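Local atomic coordinates of hypothetical protein ybgI (Escherichia coli, Escherichia coli O157:H7, PDB entry 1NMO), a protein that is of uncertain function but binds a pair of metal ions, assembles as a toroidal hexamer and may help degrade radiation-damaged nucleotides. Residues A[228-231]-A[237-240]; A[47-52]-A[83-88]; A[33-38]-A[90-95]; A[116-121]-A[168-173]; A[177-182]-A[208-213]. All coordinates share one frame; numbering follows the deposited sequence.

Contact 1 (A[228-231]-A[237-240]); sequences EWLN and DVTF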
# COMPACT_ATOMS: atom_id res chain seq x y z
N GLU A 228 14.22 -36.42 8.97
CA GLU A 228 14.87 -37.14 7.84
C GLU A 228 15.62 -38.28 8.46
O GLU A 228 15.61 -39.40 7.96
CB GLU A 228 15.84 -36.21 7.12
CG GLU A 228 15.12 -35.07 6.42
CD GLU A 228 16.04 -33.90 6.04
OE1 GLU A 228 17.13 -33.74 6.74
OE2 GLU A 228 15.66 -33.15 5.06
N TRP A 229 16.26 -38.03 9.58
CA TRP A 229 16.99 -39.12 10.21
C TRP A 229 15.99 -40.24 10.53
O TRP A 229 16.32 -41.44 10.44
CB TRP A 229 17.60 -38.67 11.55
CG TRP A 229 18.42 -39.71 12.22
CD1 TRP A 229 19.75 -40.02 11.97
CD2 TRP A 229 18.00 -40.63 13.26
NE1 TRP A 229 20.17 -41.07 12.80
CE2 TRP A 229 19.11 -41.46 13.58
CE3 TRP A 229 16.78 -40.84 13.93
CZ2 TRP A 229 19.03 -42.47 14.56
CZ3 TRP A 229 16.69 -41.86 14.91
CH2 TRP A 229 17.82 -42.66 15.21
N LEU A 230 14.77 -39.91 10.94
CA LEU A 230 13.88 -41.05 11.24
C LEU A 230 13.47 -41.73 9.92
O LEU A 230 13.39 -42.93 9.85
CB LEU A 230 12.64 -40.59 12.01
CG LEU A 230 12.84 -40.18 13.46
CD1 LEU A 230 11.74 -39.19 13.73
CD2 LEU A 230 12.70 -41.41 14.46
N ASN A 231 13.19 -40.97 8.88
CA ASN A 231 12.83 -41.61 7.64
C ASN A 231 13.94 -42.55 7.11
O ASN A 231 13.66 -43.63 6.53
CB ASN A 231 12.53 -40.54 6.58
CG ASN A 231 11.15 -39.96 6.74
OD1 ASN A 231 10.18 -40.70 7.02
ND2 ASN A 231 11.00 -38.66 6.53
N ASP A 237 6.70 -43.27 8.60
CA ASP A 237 6.49 -42.29 7.57
C ASP A 237 6.50 -40.89 8.31
O ASP A 237 5.47 -40.51 8.88
CB ASP A 237 5.13 -42.56 6.90
CG ASP A 237 4.68 -41.43 5.98
OD1 ASP A 237 5.59 -40.78 5.41
OD2 ASP A 237 3.45 -41.19 5.78
N VAL A 238 7.61 -40.14 8.27
CA VAL A 238 7.67 -38.86 8.97
C VAL A 238 7.61 -37.66 8.03
O VAL A 238 8.39 -37.60 7.07
CB VAL A 238 8.94 -38.78 9.81
CG1 VAL A 238 8.85 -37.61 10.78
CG2 VAL A 238 9.11 -40.10 10.61
N THR A 239 6.70 -36.71 8.28
CA THR A 239 6.55 -35.54 7.40
C THR A 239 6.72 -34.25 8.21
O THR A 239 5.89 -33.92 9.04
CB THR A 239 5.12 -35.50 6.77
OG1 THR A 239 4.86 -36.72 6.06
CG2 THR A 239 4.98 -34.36 5.75
N PHE A 240 7.79 -33.51 7.97
CA PHE A 240 8.03 -32.22 8.64
C PHE A 240 7.19 -31.09 8.02
O PHE A 240 7.30 -30.84 6.82
CB PHE A 240 9.50 -31.83 8.51
CG PHE A 240 9.78 -30.39 8.89
CD1 PHE A 240 9.41 -29.90 10.12
CD2 PHE A 240 10.39 -29.52 7.98
CE1 PHE A 240 9.64 -28.56 10.45
CE2 PHE A 240 10.60 -28.17 8.34
CZ PHE A 240 10.22 -27.70 9.56

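Contact 2 (A[47-52]-A[83-88]); sequences ALLDEA and LKTLLA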
# COMPACT_ATOMS: atom_id res chain seq x y z
N ALA A 47 -2.39 -25.24 15.06
CA ALA A 47 -2.29 -25.39 13.61
C ALA A 47 -1.58 -26.66 13.18
O ALA A 47 -1.99 -27.26 12.21
CB ALA A 47 -1.62 -24.13 12.99
N LEU A 48 -0.55 -27.10 13.87
CA LEU A 48 0.19 -28.35 13.53
C LEU A 48 -0.67 -29.50 13.88
O LEU A 48 -0.78 -30.53 13.19
CB LEU A 48 1.43 -28.54 14.40
CG LEU A 48 2.83 -28.87 13.92
CD1 LEU A 48 3.57 -29.86 14.86
CD2 LEU A 48 2.76 -29.31 12.51
N LEU A 49 -1.28 -29.38 15.04
CA LEU A 49 -2.16 -30.47 15.52
C LEU A 49 -3.33 -30.68 14.57
O LEU A 49 -3.79 -31.78 14.34
CB LEU A 49 -2.62 -30.04 16.88
CG LEU A 49 -2.01 -30.66 18.12
CD1 LEU A 49 -0.64 -31.12 17.97
CD2 LEU A 49 -2.23 -29.75 19.25
N ASP A 50 -3.86 -29.61 14.02
CA ASP A 50 -4.95 -29.83 13.09
C ASP A 50 -4.33 -30.52 11.84
O ASP A 50 -4.95 -31.38 11.19
CB ASP A 50 -5.62 -28.51 12.69
CG ASP A 50 -6.23 -27.75 13.88
OD1 ASP A 50 -6.61 -28.40 14.92
OD2 ASP A 50 -6.37 -26.52 13.75
N GLU A 51 -3.13 -30.13 11.44
CA GLU A 51 -2.60 -30.80 10.26
C GLU A 51 -2.34 -32.25 10.58
O GLU A 51 -2.49 -33.07 9.66
CB GLU A 51 -1.31 -30.20 9.77
CG GLU A 51 -1.53 -29.05 8.79
CD GLU A 51 -2.09 -29.51 7.44
OE1 GLU A 51 -1.41 -30.23 6.70
OE2 GLU A 51 -3.23 -29.14 7.11
N ALA A 52 -1.96 -32.60 11.81
CA ALA A 52 -1.72 -34.01 12.12
C ALA A 52 -3.00 -34.83 12.13
O ALA A 52 -2.98 -36.06 11.91
CB ALA A 52 -1.09 -34.15 13.46
N LEU A 83 -4.92 -30.24 23.90
CA LEU A 83 -4.91 -31.53 24.54
C LEU A 83 -6.17 -32.32 24.15
O LEU A 83 -6.15 -33.58 24.13
CB LEU A 83 -4.81 -31.36 26.07
CG LEU A 83 -3.49 -30.80 26.55
CD1 LEU A 83 -3.50 -30.50 28.01
CD2 LEU A 83 -2.44 -31.80 26.18
N LYS A 84 -7.28 -31.63 23.86
CA LYS A 84 -8.46 -32.38 23.46
C LYS A 84 -8.10 -32.90 22.11
O LYS A 84 -8.34 -34.06 21.79
CB LYS A 84 -9.68 -31.50 23.24
CG LYS A 84 -10.95 -32.33 22.83
CD LYS A 84 -12.20 -31.46 22.59
CE LYS A 84 -13.39 -32.29 22.10
NZ LYS A 84 -14.59 -31.39 21.71
N THR A 85 -7.52 -32.06 21.27
CA THR A 85 -7.24 -32.55 19.93
C THR A 85 -6.31 -33.80 19.95
O THR A 85 -6.51 -34.77 19.21
CB THR A 85 -6.58 -31.47 19.12
OG1 THR A 85 -7.48 -30.35 18.98
CG2 THR A 85 -6.28 -32.03 17.75
N LEU A 86 -5.29 -33.79 20.79
CA LEU A 86 -4.37 -34.92 20.87
C LEU A 86 -5.06 -36.10 21.55
O LEU A 86 -5.06 -37.25 21.04
CB LEU A 86 -3.12 -34.54 21.75
CG LEU A 86 -2.09 -33.54 21.18
CD1 LEU A 86 -1.23 -32.89 22.25
CD2 LEU A 86 -1.25 -34.27 20.17
N LEU A 87 -5.65 -35.85 22.72
CA LEU A 87 -6.19 -36.99 23.46
C LEU A 87 -7.35 -37.59 22.80
O LEU A 87 -7.39 -38.79 22.69
CB LEU A 87 -6.56 -36.63 24.89
CG LEU A 87 -5.33 -36.35 25.70
CD1 LEU A 87 -5.63 -35.27 26.71
CD2 LEU A 87 -4.93 -37.61 26.41
N ALA A 88 -8.27 -36.79 22.29
CA ALA A 88 -9.45 -37.43 21.70
C ALA A 88 -9.14 -38.20 20.41
O ALA A 88 -9.94 -39.04 19.97
CB ALA A 88 -10.56 -36.42 21.44

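Contact 3 (A[33-38]-A[90-95]); sequences ETVQKI and DINLYG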
# COMPACT_ATOMS: atom_id res chain seq x y z
N GLU A 33 -0.67 -46.92 21.09
CA GLU A 33 0.64 -47.57 21.27
C GLU A 33 1.44 -47.73 19.97
O GLU A 33 2.66 -47.51 19.93
CB GLU A 33 0.44 -48.93 21.97
CG GLU A 33 1.62 -49.84 21.85
CD GLU A 33 1.52 -50.96 22.82
OE1 GLU A 33 1.65 -50.66 24.06
OE2 GLU A 33 1.30 -52.12 22.38
N THR A 34 0.76 -48.09 18.90
CA THR A 34 1.41 -48.30 17.62
C THR A 34 1.53 -47.04 16.78
O THR A 34 0.51 -46.51 16.29
CB THR A 34 0.61 -49.38 16.84
OG1 THR A 34 0.46 -50.52 17.72
CG2 THR A 34 1.32 -49.82 15.57
N VAL A 35 2.76 -46.58 16.60
CA VAL A 35 3.02 -45.36 15.80
C VAL A 35 3.67 -45.67 14.45
O VAL A 35 4.75 -46.28 14.40
CB VAL A 35 3.97 -44.40 16.56
CG1 VAL A 35 4.49 -43.35 15.56
CG2 VAL A 35 3.24 -43.70 17.73
N GLN A 36 3.04 -45.26 13.37
CA GLN A 36 3.55 -45.45 12.03
C GLN A 36 3.65 -44.15 11.24
O GLN A 36 4.66 -43.90 10.57
CB GLN A 36 2.67 -46.40 11.22
CG GLN A 36 3.06 -46.38 9.70
CD GLN A 36 4.60 -46.73 9.41
OE1 GLN A 36 5.19 -46.36 8.31
NE2 GLN A 36 5.26 -47.46 10.38
N LYS A 37 2.62 -43.30 11.31
CA LYS A 37 2.56 -42.04 10.55
C LYS A 37 2.92 -40.87 11.48
O LYS A 37 2.31 -40.74 12.55
CB LYS A 37 1.12 -41.92 9.99
CG LYS A 37 0.84 -40.63 9.23
CD LYS A 37 1.03 -40.73 7.72
CE LYS A 37 1.11 -39.30 7.10
NZ LYS A 37 1.88 -39.21 5.72
N ILE A 38 3.92 -40.05 11.12
CA ILE A 38 4.35 -38.99 12.03
C ILE A 38 4.46 -37.60 11.39
O ILE A 38 5.03 -37.47 10.28
CB ILE A 38 5.72 -39.35 12.65
CG1 ILE A 38 5.67 -40.71 13.29
CG2 ILE A 38 6.05 -38.47 13.76
CD1 ILE A 38 6.86 -40.90 14.22
N ASP A 90 -6.14 -39.86 20.01
CA ASP A 90 -5.09 -40.81 20.40
C ASP A 90 -3.78 -40.52 19.73
O ASP A 90 -3.05 -41.44 19.34
CB ASP A 90 -5.46 -42.23 20.07
CG ASP A 90 -6.71 -42.66 20.74
OD1 ASP A 90 -6.78 -42.53 21.99
OD2 ASP A 90 -7.64 -43.15 20.00
N ILE A 91 -3.48 -39.25 19.58
CA ILE A 91 -2.23 -38.89 18.95
C ILE A 91 -1.14 -38.71 20.03
O ILE A 91 -1.36 -37.97 20.97
CB ILE A 91 -2.39 -37.57 18.18
CG1 ILE A 91 -3.33 -37.71 17.00
CG2 ILE A 91 -1.07 -37.09 17.68
CD1 ILE A 91 -3.49 -36.41 16.21
N ASN A 92 -0.01 -39.43 19.94
CA ASN A 92 1.15 -39.21 20.85
C ASN A 92 1.89 -37.84 20.63
O ASN A 92 2.26 -37.50 19.49
CB ASN A 92 2.21 -40.31 20.64
CG ASN A 92 1.66 -41.68 20.96
OD1 ASN A 92 1.80 -42.17 22.07
ND2 ASN A 92 0.97 -42.28 19.99
N LEU A 93 2.11 -37.02 21.65
CA LEU A 93 2.93 -35.81 21.37
C LEU A 93 4.26 -36.03 22.03
O LEU A 93 4.31 -36.34 23.23
CB LEU A 93 2.39 -34.54 22.00
CG LEU A 93 3.34 -33.33 21.95
CD1 LEU A 93 3.33 -32.82 20.52
CD2 LEU A 93 2.85 -32.17 22.85
N TYR A 94 5.36 -35.89 21.27
CA TYR A 94 6.71 -35.99 21.85
C TYR A 94 7.26 -34.62 21.54
O TYR A 94 6.84 -34.00 20.53
CB TYR A 94 7.62 -36.98 21.09
CG TYR A 94 7.15 -38.44 20.96
CD1 TYR A 94 6.12 -38.77 20.13
CD2 TYR A 94 7.79 -39.47 21.66
CE1 TYR A 94 5.71 -40.11 19.96
CE2 TYR A 94 7.39 -40.82 21.52
CZ TYR A 94 6.37 -41.13 20.66
OH TYR A 94 6.03 -42.47 20.46
N GLY A 95 8.18 -34.14 22.40
CA GLY A 95 8.91 -32.89 22.23
C GLY A 95 10.36 -33.09 22.77
O GLY A 95 10.54 -33.85 23.74

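Contact 4 (A[116-121]-A[168-173]); sequences LGITVM and VAWCTG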
# COMPACT_ATOMS: atom_id res chain seq x y z
N LEU A 116 24.31 -21.96 6.82
CA LEU A 116 24.93 -20.68 6.54
C LEU A 116 26.34 -20.84 6.13
O LEU A 116 27.07 -19.86 5.94
CB LEU A 116 24.84 -19.74 7.72
CG LEU A 116 23.43 -19.55 8.27
CD1 LEU A 116 23.58 -18.81 9.56
CD2 LEU A 116 22.56 -18.78 7.32
N GLY A 117 26.77 -22.08 5.97
CA GLY A 117 28.13 -22.27 5.50
C GLY A 117 29.17 -21.90 6.50
O GLY A 117 30.17 -21.28 6.17
N ILE A 118 28.97 -22.28 7.74
CA ILE A 118 29.96 -21.98 8.77
C ILE A 118 30.60 -23.25 9.26
O ILE A 118 29.95 -24.23 9.61
CB ILE A 118 29.31 -21.31 10.01
CG1 ILE A 118 28.47 -20.08 9.55
CG2 ILE A 118 30.43 -20.90 11.07
CD1 ILE A 118 27.83 -19.28 10.78
N THR A 119 31.91 -23.24 9.32
CA THR A 119 32.64 -24.41 9.80
C THR A 119 32.67 -24.34 11.32
O THR A 119 33.24 -23.42 11.89
CB THR A 119 34.13 -24.37 9.26
OG1 THR A 119 34.10 -24.17 7.83
CG2 THR A 119 34.86 -25.68 9.59
N VAL A 120 32.11 -25.31 11.99
CA VAL A 120 32.11 -25.30 13.44
C VAL A 120 33.52 -25.60 13.92
O VAL A 120 34.17 -26.51 13.36
CB VAL A 120 31.16 -26.40 14.01
CG1 VAL A 120 31.40 -26.57 15.54
CG2 VAL A 120 29.69 -26.04 13.75
N MSE A 121 33.98 -24.91 14.97
CA MSE A 121 35.34 -25.13 15.41
C MSE A 121 35.53 -25.45 16.87
O MSE A 121 36.59 -25.93 17.26
CB MSE A 121 36.23 -23.94 15.02
CG MSE A 121 36.65 -23.99 13.60
SE MSE A 121 37.59 -22.36 13.12
CE MSE A 121 37.75 -22.87 11.19
N VAL A 168 32.51 -16.33 13.97
CA VAL A 168 31.12 -16.13 14.39
C VAL A 168 30.70 -17.02 15.58
O VAL A 168 31.36 -18.04 15.86
CB VAL A 168 30.26 -16.51 13.19
CG1 VAL A 168 28.83 -16.45 13.54
CG2 VAL A 168 30.55 -15.57 12.06
N ALA A 169 29.67 -16.64 16.35
CA ALA A 169 29.24 -17.64 17.35
C ALA A 169 27.71 -17.52 17.22
O ALA A 169 27.23 -16.55 16.64
CB ALA A 169 29.73 -17.33 18.77
N TRP A 170 26.92 -18.45 17.74
CA TRP A 170 25.51 -18.32 17.51
C TRP A 170 24.78 -19.18 18.47
O TRP A 170 25.40 -20.04 19.10
CB TRP A 170 25.21 -18.79 16.09
CG TRP A 170 25.53 -20.25 15.79
CD1 TRP A 170 24.69 -21.31 15.87
CD2 TRP A 170 26.82 -20.79 15.39
NE1 TRP A 170 25.36 -22.48 15.56
CE2 TRP A 170 26.66 -22.19 15.25
CE3 TRP A 170 28.09 -20.22 15.14
CZ2 TRP A 170 27.72 -23.04 14.87
CZ3 TRP A 170 29.17 -21.06 14.75
CH2 TRP A 170 28.97 -22.44 14.62
N CYS A 171 23.48 -18.95 18.62
CA CYS A 171 22.65 -19.81 19.47
C CYS A 171 21.30 -19.66 18.81
O CYS A 171 20.87 -18.54 18.71
CB CYS A 171 22.55 -19.34 20.93
SG CYS A 171 21.49 -20.50 21.91
N THR A 172 20.64 -20.72 18.33
CA THR A 172 19.37 -20.51 17.71
C THR A 172 18.23 -20.13 18.76
O THR A 172 18.37 -20.34 19.95
CB THR A 172 18.88 -21.78 16.98
OG1 THR A 172 18.59 -22.77 17.98
CG2 THR A 172 19.89 -22.27 15.89
N GLY A 173 17.13 -19.53 18.32
CA GLY A 173 16.06 -19.25 19.26
C GLY A 173 16.23 -18.03 20.09
O GLY A 173 16.70 -17.00 19.59

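Contact 5 (A[177-182]-A[208-213]); sequences SFIDSA and LHFYAA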
# COMPACT_ATOMS: atom_id res chain seq x y z
N SER A 177 20.79 -13.57 25.03
CA SER A 177 21.51 -13.18 26.25
C SER A 177 22.93 -13.71 26.27
O SER A 177 23.73 -13.37 27.17
CB SER A 177 20.69 -13.61 27.49
OG SER A 177 20.68 -15.02 27.61
N PHE A 178 23.29 -14.50 25.24
CA PHE A 178 24.62 -15.10 25.19
C PHE A 178 25.56 -14.19 24.45
O PHE A 178 26.73 -14.48 24.27
CB PHE A 178 24.54 -16.44 24.47
CG PHE A 178 23.98 -17.55 25.32
CD1 PHE A 178 24.61 -17.90 26.53
CD2 PHE A 178 22.86 -18.28 24.90
CE1 PHE A 178 24.14 -18.97 27.30
CE2 PHE A 178 22.37 -19.35 25.65
CZ PHE A 178 22.98 -19.71 26.83
N ILE A 179 25.05 -13.06 23.98
CA ILE A 179 25.93 -12.19 23.28
C ILE A 179 27.17 -11.69 24.04
O ILE A 179 28.26 -11.53 23.43
CB ILE A 179 25.16 -10.99 22.71
CG1 ILE A 179 26.12 -10.18 21.82
CG2 ILE A 179 24.57 -10.10 23.84
CD1 ILE A 179 25.39 -9.11 20.85
N ASP A 180 27.05 -11.44 25.34
CA ASP A 180 28.20 -10.89 26.04
C ASP A 180 29.27 -11.96 26.19
O ASP A 180 30.46 -11.69 25.96
CB ASP A 180 27.84 -10.38 27.40
CG ASP A 180 27.02 -9.11 27.35
OD1 ASP A 180 27.01 -8.37 26.32
OD2 ASP A 180 26.37 -8.87 28.41
N SER A 181 28.85 -13.16 26.57
CA SER A 181 29.83 -14.17 26.71
C SER A 181 30.51 -14.43 25.33
O SER A 181 31.68 -14.78 25.30
CB SER A 181 29.19 -15.41 27.31
OG SER A 181 29.20 -16.39 26.32
N ALA A 182 29.82 -14.24 24.20
CA ALA A 182 30.52 -14.46 22.92
C ALA A 182 31.47 -13.34 22.71
O ALA A 182 32.52 -13.55 22.20
CB ALA A 182 29.56 -14.51 21.76
N LEU A 208 30.69 -5.91 17.68
CA LEU A 208 30.47 -7.06 16.83
C LEU A 208 29.14 -6.88 16.07
O LEU A 208 28.30 -6.07 16.46
CB LEU A 208 30.47 -8.37 17.60
CG LEU A 208 29.41 -8.50 18.67
CD1 LEU A 208 29.34 -9.94 19.22
CD2 LEU A 208 29.78 -7.60 19.77
N HIS A 209 29.04 -7.58 14.95
CA HIS A 209 27.87 -7.56 14.12
C HIS A 209 26.88 -8.45 14.83
O HIS A 209 27.24 -9.57 15.21
CB HIS A 209 28.18 -8.19 12.76
CG HIS A 209 28.99 -7.31 11.85
ND1 HIS A 209 28.45 -6.21 11.22
CD2 HIS A 209 30.31 -7.33 11.54
CE1 HIS A 209 29.40 -5.57 10.55
NE2 HIS A 209 30.54 -6.23 10.73
N PHE A 210 25.62 -8.00 14.98
CA PHE A 210 24.62 -8.84 15.64
C PHE A 210 23.45 -9.03 14.67
O PHE A 210 23.08 -8.08 14.01
CB PHE A 210 24.11 -8.20 16.96
CG PHE A 210 22.88 -8.84 17.43
CD1 PHE A 210 22.91 -10.13 17.95
CD2 PHE A 210 21.65 -8.21 17.27
CE1 PHE A 210 21.74 -10.82 18.31
CE2 PHE A 210 20.47 -8.89 17.62
CZ PHE A 210 20.53 -10.20 18.14
N TYR A 211 22.90 -10.24 14.61
CA TYR A 211 21.78 -10.60 13.72
C TYR A 211 20.74 -11.30 14.59
O TYR A 211 21.10 -12.22 15.35
CB TYR A 211 22.20 -11.64 12.65
CG TYR A 211 23.30 -11.14 11.80
CD1 TYR A 211 24.59 -11.13 12.25
CD2 TYR A 211 23.01 -10.51 10.59
CE1 TYR A 211 25.59 -10.45 11.52
CE2 TYR A 211 23.96 -9.87 9.84
CZ TYR A 211 25.26 -9.83 10.31
OH TYR A 211 26.21 -9.12 9.53
N ALA A 212 19.45 -10.89 14.48
CA ALA A 212 18.38 -11.55 15.25
C ALA A 212 17.72 -12.15 14.04
O ALA A 212 17.01 -11.44 13.33
CB ALA A 212 17.50 -10.54 15.91
N ALA A 213 17.97 -13.44 13.75
CA ALA A 213 17.49 -14.01 12.50
C ALA A 213 16.14 -14.63 12.54
O ALA A 213 15.73 -15.23 11.54
CB ALA A 213 18.48 -14.99 11.96

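Contact 1 (A[228-231]-A[237-240])
N231 turns its side chain back toward the start of its helix, CG standing anti to its own carbonyl carbon (chi1 -80°), and the amide then presents both OD1 and ND2 to the backbone of V238. V238 in turn has CG2 anti to its carbonyl carbon, which aims that methyl at the helix, while CG1 is not the branch that touches L230 or N231. Two hydrogen bonds follow. The backbone N of V238 donates to N231 OD1 over 2.9 Å, nearly straight at 165°, with the donor tilted somewhat out of the carbonyl plane. In the reverse direction N231 ND2 reaches V238 O at 2.9 Å, and this oxygen lies almost in the amide plane. Held at both ends by one residue, the amide has its rotation about CB-CG fixed. Beside this pair of bonds, L230 CB rests on V238 CG2 at 3.8 Å, the two side chains meeting at a slant. L230 also packs on L6 and I10 of helix 3-13, which continues the apolar layer. D237 pairs through its backbone with Q36 and I38, and T239 with I38 and T40, so V238 turns its N and O to the other edge. There an asparagine amide from helix 221-233 pairs with the backbone of 237-240, an outermost strand, within this chain, of a mixed five-stranded sheet.

Contact 2 (A[47-52]-A[83-88])
L49 and L86 meet methyl to methyl, with no ring, amide or carboxylate of either segment between them; the side chain of Y66, from a loop, touches both leucines. Between the helices, L49 CD1 lies 3.9 Å from L86 CD2, and the two side chains are set roughly perpendicular to one another. In L86, CG stands anti to the carbonyl carbon (chi1 -71°), an ordinary choice in a helix; chi1 sets CG, and chi2, near the extended value, then carries CD2 to L49, although the CB of L86 starts off to one side. L49 is less regular: its chi1 of -104° and chi2 of 29° both sit away from the staggered values. Both helices are connections of consecutive parallel beta-alpha-beta units: helix 46-54 links strands 37-41 and 59-62, and helix 78-88 lies between 59-62 and 92-95. They pack side by side against the parallel part of a mixed five-stranded sheet, where L48 and A52 of the first helix touch V39 and V60 in its strands. T85 borders the leucine pair, its CG2 standing 4.2 Å from L49 O and 4.3 Å from L49 CB, as loose van der Waals contacts. Its hydroxyl is occupied by partners outside the segments: OG1 bonds to N81 O, one turn back along its own helix, and to Q46 NE2. The same Q46 NE2, at the start of helix 46-54, is also hydrogen-bonded to D50 OD1.

Contact 3 (A[33-38]-A[90-95])
V35 CG2 is the single atom that carries the contact from its side, meeting N92 ND2 at 3.5 Å and Y94 OH at 4.1 Å. Neither approach is a hydrogen bond; both are a methyl laid against a polar group whose bonding is done by others. V35 and N92 run obliquely to each other, whereas the V35 and Y94 side chains come from opposite directions, with the phenol oxygen as the leading atom of the tyrosine. CG2 of V35 stands anti to the carbonyl carbon while CG1 is anti to the backbone N (chi1 166°), which is what sends that one branch to the pair. One shell out, the buried amide of N92 is held by four hydrogen bonds: ND2 donates to K32 O and D58 O, and OD1 accepts from G31 N and N3 ND2. Y94 OH is hydrogen-bonded to N3 O. These five bonds probably fix the flat groups against which the valine packs. Farther out, L6 of helix 3-13 and A59 of strand 59-62 touch both V35 and Y94. Since strand 59-62 runs between strands 37-41 and 92-95, V35, in the loop leading into 37-41, spans one intervening strand to reach its partners. This is packing at the end of the parallel core of a mixed five-stranded sheet, against helix 3-13.

Contact 4 (A[116-121]-A[168-173])
The second mixed sheet of the chain places its edge strand 118-123 and strand 165-170 either side of strand 128-137, and this contact joins their side chains across that intervening strand. The short axes of 118-121 and 168-170 approach to 9.1 Å at an angle of 80°, consistent with the strand between them; contact is by side chains, chiefly the W170 indole. V120 CG2 meets the ring at its edge and in its plane, 3.8 Å from CZ2 and equally close to CH2 of W170. I118 CG2 reaches W170 CZ3 at 3.9 Å from an oblique direction, the isoleucine and the indole overlapping as they extend in contrary directions. The other branch of I118 is used separately: CD1 touches V168 CG1 at 4.1 Å. With chi1 of 62°, W170 holds CG between its backbone N and carbonyl carbon, which brings the six-membered ring to I118 and V120. In the five-membered ring, NE1 donates to N109 O, while A113 of helix 108-116 packs against both W170 and V120. Two residues beyond W170, T172 OG1 bonds E219 OE2. Because E219 ligates both irons, the loop after the strand reaches the second shell of the dinuclear metal site, an iron ion of which lies about 10 Å from the W170 side chain.

Contact 5 (A[177-182]-A[208-213])
I179 and F210 form the tight part of a helix-on-sheet contact in a parallel beta-alpha-beta region, where helix 179-185 links strands 165-170 and 189-192 and helix 197-205 leads on to strand 209-212. I179 CD1 sits against CB and the adjoining ring carbon CD1 of F210, 3.9 Å from F210 CD1 and 4.2 Å from F210 CB; its approach to the ring is oblique, and the isoleucine lies nearly square to the phenylalanine side chain. The extended isoleucine makes this possible: CG1 is anti to the backbone N (chi1 -173°), and chi2 continues the chain outward at 165°. The same side chain touches L208 part-way along its length. F190 of the neighbouring strand 189-192 also packs against I179, while T199 and A203 of helix 197-205 lie against F210, completing a buried apolar setting. Packing slackens along the helix. A182 CB points toward the segment 208-213, yet stays 5.2 Å from L208 CD1, contributing little surface. On the more open flank, D180 directs its CB away from the strand and finds other partners: OD1 is hydrogen-bonded to S202 OG, and the side chain packs on M78 of a second subunit. Between these extremes lies the intermediate leucine contact, in which I179 CG1 meets L208 CD1 at 4.1 Å.

How the contacts relate
The contacts fall into two groups on different sheets, with the dinuclear iron site between them. In the first, contacts 1 and 3 are joined where T239 N probably bonds I38 O (2.7 Å) and D237 forms a salt bridge with K37. Contact 2 meets contact 3 through a probable hydrogen bond from I91 N to L86 O, 2.9 Å long, part of the Schellman motif ending helix 78-88. In the second, contacts 4 and 5 have centres 11 Å apart and touch through A169 CB and A182 CB at 4.1 Å. Between groups, centres lie 24 to 37 Å apart. Contact 4 reaches the metal site through a second-shell bond; in contact 5, F210 and H215 side chains are about 11 Å apart.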